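Type VI immunity protein Atu4351 (PDB 6ITW) is a type VI secretion immunity protein with a GAD-like domain that probably protects its producer by neutralising the cognate effector toxin. Local coordinates at residues G74-L79 with A218-G223. Sequence-based numbering, arbitrary orientation.
Sequences GGDKQL and AVRTIG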
# COMPACT_ATOMS: atom_id res chain seq x y z
N GLY A 74 -15.14 0.46 0.71
CA GLY A 74 -16.52 0.21 1.07
C GLY A 74 -17.50 0.40 -0.06
O GLY A 74 -17.65 1.51 -0.59
N GLY A 75 -18.14 -0.69 -0.46
CA GLY A 75 -19.22 -0.64 -1.42
C GLY A 75 -18.81 -0.56 -2.87
O GLY A 75 -19.67 -0.30 -3.72
N ASP A 76 -17.54 -0.76 -3.19
CA ASP A 76 -17.15 -0.73 -4.59
C ASP A 76 -17.51 -2.05 -5.28
O ASP A 76 -17.38 -3.13 -4.69
CB ASP A 76 -15.66 -0.47 -4.75
CG ASP A 76 -15.33 0.12 -6.10
OD1 ASP A 76 -15.44 1.37 -6.23
OD2 ASP A 76 -15.00 -0.65 -7.02
N LYS A 77 -17.95 -1.95 -6.53
CA LYS A 77 -18.39 -3.15 -7.26
C LYS A 77 -17.21 -3.89 -7.88
O LYS A 77 -17.18 -5.13 -7.86
CB LYS A 77 -19.39 -2.77 -8.35
CG LYS A 77 -20.52 -1.85 -7.89
CD LYS A 77 -21.37 -2.48 -6.78
CE LYS A 77 -22.53 -1.54 -6.40
NZ LYS A 77 -23.27 -1.98 -5.19
N GLN A 78 -16.25 -3.17 -8.43
CA GLN A 78 -15.11 -3.79 -9.09
C GLN A 78 -13.98 -4.17 -8.14
O GLN A 78 -13.40 -5.25 -8.26
CB GLN A 78 -14.58 -2.86 -10.17
CG GLN A 78 -15.64 -2.41 -11.14
CD GLN A 78 -15.04 -1.65 -12.29
OE1 GLN A 78 -14.45 -0.58 -12.10
NE2 GLN A 78 -15.16 -2.21 -13.49
N LEU A 79 -13.62 -3.28 -7.20
CA LEU A 79 -12.57 -3.56 -6.22
C LEU A 79 -13.24 -3.86 -4.89
O LEU A 79 -13.27 -3.04 -3.96
CB LEU A 79 -11.61 -2.39 -6.11
CG LEU A 79 -10.87 -2.08 -7.41
CD1 LEU A 79 -9.92 -0.91 -7.18
CD2 LEU A 79 -10.16 -3.34 -7.92
N ALA A 218 -8.88 10.69 -14.00
CA ALA A 218 -9.77 10.26 -12.94
C ALA A 218 -10.97 9.55 -13.56
O ALA A 218 -11.57 10.05 -14.51
CB ALA A 218 -10.22 11.46 -12.10
N VAL A 219 -11.30 8.38 -13.02
CA VAL A 219 -12.33 7.52 -13.60
C VAL A 219 -13.63 7.62 -12.82
O VAL A 219 -14.69 7.79 -13.42
CB VAL A 219 -11.82 6.06 -13.67
CG1 VAL A 219 -12.92 5.13 -14.15
CG2 VAL A 219 -10.60 5.97 -14.57
N ARG A 220 -13.59 7.50 -11.50
CA ARG A 220 -14.80 7.58 -10.69
C ARG A 220 -14.42 7.65 -9.21
O ARG A 220 -13.24 7.58 -8.85
CB ARG A 220 -15.73 6.38 -10.92
CG ARG A 220 -15.09 5.03 -10.64
CD ARG A 220 -16.07 3.88 -10.79
NE ARG A 220 -15.42 2.57 -10.72
CZ ARG A 220 -15.32 1.82 -9.62
NH1 ARG A 220 -15.83 2.26 -8.46
NH2 ARG A 220 -14.71 0.64 -9.66
N THR A 221 -15.44 7.78 -8.37
CA THR A 221 -15.30 7.72 -6.93
C THR A 221 -15.48 6.29 -6.44
O THR A 221 -16.42 5.61 -6.84
CB THR A 221 -16.33 8.63 -6.28
OG1 THR A 221 -16.02 9.98 -6.63
CG2 THR A 221 -16.28 8.47 -4.77
N ILE A 222 -14.56 5.84 -5.57
CA ILE A 222 -14.67 4.49 -5.02
C ILE A 222 -15.97 4.39 -4.24
O ILE A 222 -16.37 5.35 -3.56
CB ILE A 222 -13.45 4.15 -4.14
CG1 ILE A 222 -12.16 4.12 -4.96
CG2 ILE A 222 -13.65 2.81 -3.42
CD1 ILE A 222 -12.14 3.05 -6.02
N GLY A 223 -16.64 3.24 -4.36
CA GLY A 223 -17.94 3.01 -3.76
C GLY A 223 -19.11 3.59 -4.53
O GLY A 223 -20.26 3.42 -4.10
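Asp76 and Gly223 bring their backbones together, CA atoms 3.9 Å apart, where the loop after helix 66-73 meets the segment 218-223, on edge strand 218-221, the two segments running at a wide angle to each other. Leu79 N, three residues on, donates to Asp76 OD2 (3.0 Å, 177°), an Asx motif; the same carboxylate forms a bidentate salt bridge with Arg220. Asp76 CG lies anti to the backbone N (chi1 -156°), and its carboxylate meets the guanidinium tip to tip, the planes only 20° apart. NH2 of Arg220 reaches the syn lone pair of Asp76 OD2 at 3.0 Å; NH1 bonds to OD1, modelled so short that its length is doubtful. The bonds from Gly223 N, Leu79 N and Arg220 NH2 fix the rotation of the carboxylate and probably stabilise its negative charge. The bridge and the Gly223 bond tie the loop to the edge strand. Ile222 CG2 packs against Asp76 OD1 at 3.6 Å, and its side chain also touches Val114 and Leu208. Gln78 OE1 accepts from Arg220 NH2 at 2.7 Å, its amide turned well out of the guanidinium plane. At the carboxylate, Gly223 N donates to the anti lone pair of Asp76 OD1 at 2.9 Å.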